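Local coordinates for protein fiber KNOB domain (Avirulent turkey hemorrhagic enteritis virus, PDB 4D63) that forms the head domain of a turkey siadenovirus fibre and binds sialic acid, probably serving to attach the virus to host cells, at residues 112-117 / 169-174; 135-138 / 142-145. All blocks are in the same frame, centred on the assembly; numbering follows the deposited sequence.

Contact 1: 112-117 / 169-174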
loop_
_atom_site.group_PDB
_atom_site.type_symbol
_atom_site.label_atom_id
_atom_site.label_comp_id
_atom_site.label_asym_id
_atom_site.label_seq_id
_atom_site.Cartn_x
_atom_site.Cartn_y
_atom_site.Cartn_z
ATOM N N ASN A 112 9.886 -17.709 1.282
ATOM C CA ASN A 112 10.268 -16.334 0.974
ATOM C C ASN A 112 9.762 -15.327 2.031
ATOM O O ASN A 112 9.184 -14.269 1.723
ATOM C CB ASN A 112 9.812 -15.977 -0.451
ATOM C CG ASN A 112 10.639 -16.698 -1.521
ATOM O OD1 ASN A 112 10.151 -17.638 -2.154
ATOM N ND2 ASN A 112 11.908 -16.260 -1.717
ATOM N N THR A 113 9.983 -15.702 3.287
ATOM C CA THR A 113 9.654 -14.896 4.437
ATOM C C THR A 113 10.938 -14.648 5.204
ATOM O O THR A 113 11.567 -15.601 5.673
ATOM C CB THR A 113 8.591 -15.602 5.283
ATOM O OG1 THR A 113 7.442 -15.765 4.463
ATOM C CG2 THR A 113 8.212 -14.792 6.531
ATOM N N TYR A 114 11.353 -13.373 5.252
ATOM C CA TYR A 114 12.587 -12.976 5.919
ATOM C C TYR A 114 12.238 -12.202 7.183
ATOM O O TYR A 114 11.582 -11.164 7.145
ATOM C CB TYR A 114 13.487 -12.176 4.954
ATOM C CG TYR A 114 13.806 -13.013 3.721
ATOM C CD1 TYR A 114 12.887 -13.124 2.678
ATOM C CD2 TYR A 114 14.985 -13.754 3.632
ATOM C CE1 TYR A 114 13.148 -13.908 1.568
ATOM C CE2 TYR A 114 15.249 -14.549 2.520
ATOM C CZ TYR A 114 14.320 -14.635 1.500
ATOM O OH TYR A 114 14.563 -15.432 0.387
ATOM N N ILE A 115 12.678 -12.742 8.307
ATOM C CA ILE A 115 12.339 -12.232 9.611
ATOM C C ILE A 115 13.543 -11.544 10.222
ATOM O O ILE A 115 14.609 -12.159 10.396
ATOM C CB ILE A 115 11.873 -13.373 10.539
ATOM C CG1 ILE A 115 10.698 -14.123 9.892
ATOM C CG2 ILE A 115 11.507 -12.816 11.906
ATOM C CD1 ILE A 115 10.076 -15.205 10.756
ATOM N N VAL A 116 13.341 -10.271 10.554
ATOM C CA VAL A 116 14.369 -9.398 11.077
ATOM C C VAL A 116 14.073 -9.104 12.550
ATOM O O VAL A 116 13.274 -8.226 12.835
ATOM C CB VAL A 116 14.410 -8.062 10.294
ATOM C CG1 VAL A 116 15.494 -7.137 10.854
ATOM C CG2 VAL A 116 14.647 -8.314 8.807
ATOM N N PRO A 117 14.695 -9.856 13.499
ATOM C CA PRO A 117 14.493 -9.538 14.928
ATOM C C PRO A 117 15.066 -8.190 15.197
ATOM O O PRO A 117 16.116 -7.866 14.638
ATOM C CB PRO A 117 15.304 -10.602 15.678
ATOM C CG PRO A 117 16.228 -11.164 14.673
ATOM C CD PRO A 117 15.578 -11.017 13.321
ATOM N N GLY A 169 18.269 -18.448 -6.412
ATOM C CA GLY A 169 19.502 -18.352 -5.661
ATOM C C GLY A 169 19.194 -17.982 -4.230
ATOM O O GLY A 169 18.048 -17.724 -3.899
ATOM N N ASN A 170 20.226 -18.015 -3.389
ATOM C CA ASN A 170 20.175 -17.485 -2.031
ATOM C C ASN A 170 20.393 -15.963 -2.002
ATOM O O ASN A 170 21.212 -15.421 -2.759
ATOM C CB ASN A 170 21.250 -18.128 -1.148
ATOM C CG ASN A 170 20.982 -19.592 -0.854
ATOM O OD1 ASN A 170 19.898 -20.125 -1.116
ATOM N ND2 ASN A 170 21.981 -20.253 -0.291
ATOM N N ILE A 171 19.701 -15.301 -1.079
ATOM C CA ILE A 171 19.706 -13.845 -0.971
ATOM C C ILE A 171 20.834 -13.374 -0.054
ATOM O O ILE A 171 20.989 -13.863 1.064
ATOM C CB ILE A 171 18.307 -13.352 -0.530
ATOM C CG1 ILE A 171 17.331 -13.589 -1.686
ATOM C CG2 ILE A 171 18.292 -11.877 -0.156
ATOM C CD1 ILE A 171 15.878 -13.426 -1.309
ATOM N N LYS A 172 21.631 -12.439 -0.572
ATOM C CA LYS A 172 22.697 -11.762 0.168
ATOM C C LYS A 172 22.112 -10.520 0.894
ATOM O O LYS A 172 22.535 -10.131 1.983
ATOM C CB LYS A 172 23.786 -11.325 -0.839
ATOM C CG LYS A 172 25.101 -10.807 -0.247
ATOM C CD LYS A 172 25.638 -9.546 -0.951
ATOM C CE LYS A 172 26.044 -9.774 -2.409
ATOM N NZ LYS A 172 27.200 -10.709 -2.541
ATOM N N MET A 173 21.130 -9.890 0.278
ATOM C CA MET A 173 20.715 -8.594 0.759
ATOM C C MET A 173 19.359 -8.239 0.173
ATOM O O MET A 173 19.058 -8.577 -0.977
ATOM C CB MET A 173 21.781 -7.550 0.380
ATOM C CG MET A 173 21.393 -6.097 0.613
ATOM S SD MET A 173 22.699 -4.916 0.198
ATOM C CE MET A 173 23.534 -4.624 1.743
ATOM N N ILE A 174 18.554 -7.568 0.979
ATOM C CA ILE A 174 17.305 -7.002 0.547
ATOM C C ILE A 174 17.421 -5.505 0.787
ATOM O O ILE A 174 17.744 -5.079 1.912
ATOM C CB ILE A 174 16.135 -7.603 1.368
ATOM C CG1 ILE A 174 16.042 -9.110 1.083
ATOM C CG2 ILE A 174 14.821 -6.950 1.031
ATOM C CD1 ILE A 174 15.033 -9.859 1.918
#
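The ring of Y114 reaches across from 112-117 to meet the ends of I171 and I174. CB points toward 169-174, and CG, anti to the carbonyl carbon (chi1 -58°), carries the ring on to I174 CD1. CB already lies 4.1 Å from I174 CD1, and CG comes closer to that same methyl, at 3.8 Å. The methyl sits over one ring face, shifted toward the rim on the CB side: I174 CD1 is 4.1 Å from the centroid of the Y114 ring and 23° off its normal, a CH-pi contact. Strands 113-120 and 171-176 are not neighbours in the antiparallel sheet. They face each other across the buried interior that the curled sheet encloses, with no hydrogen bond between 112-117 and 169-174, and the nearest CA atoms, those of Y114 and I174, are 9.3 Å apart. Further out the partner changes. CE1 and CE2 of Y114 are each 4.0 Å from I171 CD1, and CZ is 3.4 Å from it. This second methyl approaches the phenol end obliquely, neither over the face nor at the edge; its still shorter approach to OH is doubtful as modelled. The classic beta bulge at K172 and M173, both facing I136, falls between I171 and I174 and probably lets both point at the same ring.

Contact 2: 135-138 / 142-145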
loop_
_atom_site.group_PDB
_atom_site.type_symbol
_atom_site.label_atom_id
_atom_site.label_comp_id
_atom_site.label_asym_id
_atom_site.label_seq_id
_atom_site.Cartn_x
_atom_site.Cartn_y
_atom_site.Cartn_z
ATOM N N VAL A 135 16.202 -7.354 -4.346
ATOM C CA VAL A 135 16.676 -8.552 -3.683
ATOM C C VAL A 135 17.961 -8.936 -4.400
ATOM O O VAL A 135 17.923 -9.243 -5.586
ATOM C CB VAL A 135 15.619 -9.644 -3.825
ATOM C CG1 VAL A 135 16.167 -10.978 -3.376
ATOM C CG2 VAL A 135 14.381 -9.274 -3.011
ATOM N N ILE A 136 19.096 -8.838 -3.704
ATOM C CA ILE A 136 20.412 -9.116 -4.292
ATOM C C ILE A 136 20.806 -10.562 -3.948
ATOM O O ILE A 136 20.889 -10.905 -2.759
ATOM C CB ILE A 136 21.553 -8.226 -3.713
ATOM C CG1 ILE A 136 21.159 -6.774 -3.478
ATOM C CG2 ILE A 136 22.788 -8.289 -4.602
ATOM C CD1 ILE A 136 20.694 -6.079 -4.705
ATOM N N LEU A 137 21.070 -11.384 -4.964
ATOM C CA LEU A 137 21.524 -12.763 -4.750
ATOM C C LEU A 137 23.028 -12.822 -4.486
ATOM O O LEU A 137 23.763 -11.863 -4.769
ATOM C CB LEU A 137 21.174 -13.629 -5.963
ATOM C CG LEU A 137 19.696 -13.813 -6.287
ATOM C CD1 LEU A 137 19.520 -14.894 -7.328
ATOM C CD2 LEU A 137 18.910 -14.179 -5.045
ATOM N N GLU A 138 23.500 -13.958 -3.971
ATOM C CA GLU A 138 24.945 -14.139 -3.692
ATOM C C GLU A 138 25.868 -13.998 -4.920
ATOM O O GLU A 138 27.018 -13.579 -4.775
ATOM C CB GLU A 138 25.215 -15.448 -2.945
ATOM C CG GLU A 138 25.330 -15.218 -1.437
ATOM C CD GLU A 138 25.031 -16.447 -0.599
ATOM O OE1 GLU A 138 25.123 -17.579 -1.124
ATOM O OE2 GLU A 138 24.697 -16.266 0.597
ATOM N N SER A 142 20.174 -9.469 -9.245
ATOM C CA SER A 142 19.211 -8.793 -8.414
ATOM C C SER A 142 17.856 -8.773 -9.098
ATOM O O SER A 142 17.765 -8.801 -10.334
ATOM C CB SER A 142 19.690 -7.365 -8.053
ATOM O OG SER A 142 19.262 -6.381 -8.981
ATOM N N PHE A 143 16.806 -8.752 -8.271
ATOM C CA PHE A 143 15.432 -8.745 -8.751
ATOM C C PHE A 143 14.643 -7.655 -8.043
ATOM O O PHE A 143 14.685 -7.522 -6.815
ATOM C CB PHE A 143 14.812 -10.143 -8.568
ATOM C CG PHE A 143 15.589 -11.214 -9.290
ATOM C CD1 PHE A 143 16.752 -11.746 -8.729
ATOM C CD2 PHE A 143 15.213 -11.623 -10.567
ATOM C CE1 PHE A 143 17.510 -12.682 -9.413
ATOM C CE2 PHE A 143 15.967 -12.567 -11.254
ATOM C CZ PHE A 143 17.114 -13.095 -10.675
ATOM N N ILE A 144 13.944 -6.857 -8.828
ATOM C CA ILE A 144 13.054 -5.868 -8.292
ATOM C C ILE A 144 11.723 -6.548 -8.101
ATOM O O ILE A 144 11.226 -7.197 -9.031
ATOM C CB ILE A 144 12.877 -4.680 -9.261
ATOM C CG1 ILE A 144 14.227 -4.016 -9.552
ATOM C CG2 ILE A 144 11.857 -3.671 -8.717
ATOM C CD1 ILE A 144 14.833 -3.303 -8.351
ATOM N N GLN A 145 11.127 -6.342 -6.924
ATOM C CA GLN A 145 9.877 -6.986 -6.520
ATOM C C GLN A 145 9.018 -6.067 -5.705
ATOM O O GLN A 145 9.527 -5.176 -5.035
ATOM C CB GLN A 145 10.182 -8.206 -5.645
ATOM C CG GLN A 145 10.770 -9.368 -6.424
ATOM C CD GLN A 145 11.146 -10.535 -5.551
ATOM O OE1 GLN A 145 11.020 -10.480 -4.331
ATOM N NE2 GLN A 145 11.639 -11.600 -6.173
#
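A beta hairpin, strand 129-137 turning back into strand 142-154, closes here at its loop end. V135 and F143 form an antiparallel hydrogen-bonded pair: V135 N donates a hydrogen bond to F143 O at 2.9 Å (164° at the hydrogen), and F143 N donates one to V135 O, also at 2.9 Å. V135 O has a second visitor, since S142 CA lies 3.1 Å from it in a CA-H...O contact. One step nearer the loop, I136 and S142 make a non-hydrogen-bonded pair with their CA atoms 4.3 Å apart. I136 bends at CG1 (chi2 -59°), which brings CD1 to 3.7 Å from S142 CB; the serine hydroxyl is hydrogen-bonded to E134.

I136 and S142 share one face of the hairpin; V135, L137, F143 and Q145 share the other, where V135 and L137 also pack on I171. There the aromatic ring of F143 is met at its edge, near its own plane: L137 CD1 lies 3.6 Å from F143 CE1. P168 also packs against the phenylalanine. On the far side of V135 from L137, Q145 extends beyond CG and brings OE1 to 3.8 Å from V135 CG2, crossing the valine at a slant. That oxygen accepts a hydrogen bond from the backbone N of N165, so the amide ties the hairpin to the segment after strand 157-163. Hydrogen-bonded and non-hydrogen-bonded pairs thus alternate as in a regular antiparallel beta hairpin, here inside the fibre-head sheet with strands 171-176 and 157-163 on its flanks.

In the fold
The chain passes through 112-117, then both strands of contact 2, and only later 169-174, so contact 2 is nested within the loop that contact 1 closes. The two centres lie about 10 Å apart, on the same side of the chain's centre, and strand 171-176 joins them: it is the sheet neighbour of strand 129-137. Around the bulge M173 O is 2.7 Å from I136 N, and K172 N is 2.8 Å from I136 O, both probable hydrogen bonds. I171 belongs to both neighbourhoods, meeting Y114 and packing on V135. Contact 1 spans the interior through side chains alone, whereas contact 2 pairs adjacent strands by backbone bonds. Strand 142-154 then runs on to residues of the sialic acid pocket.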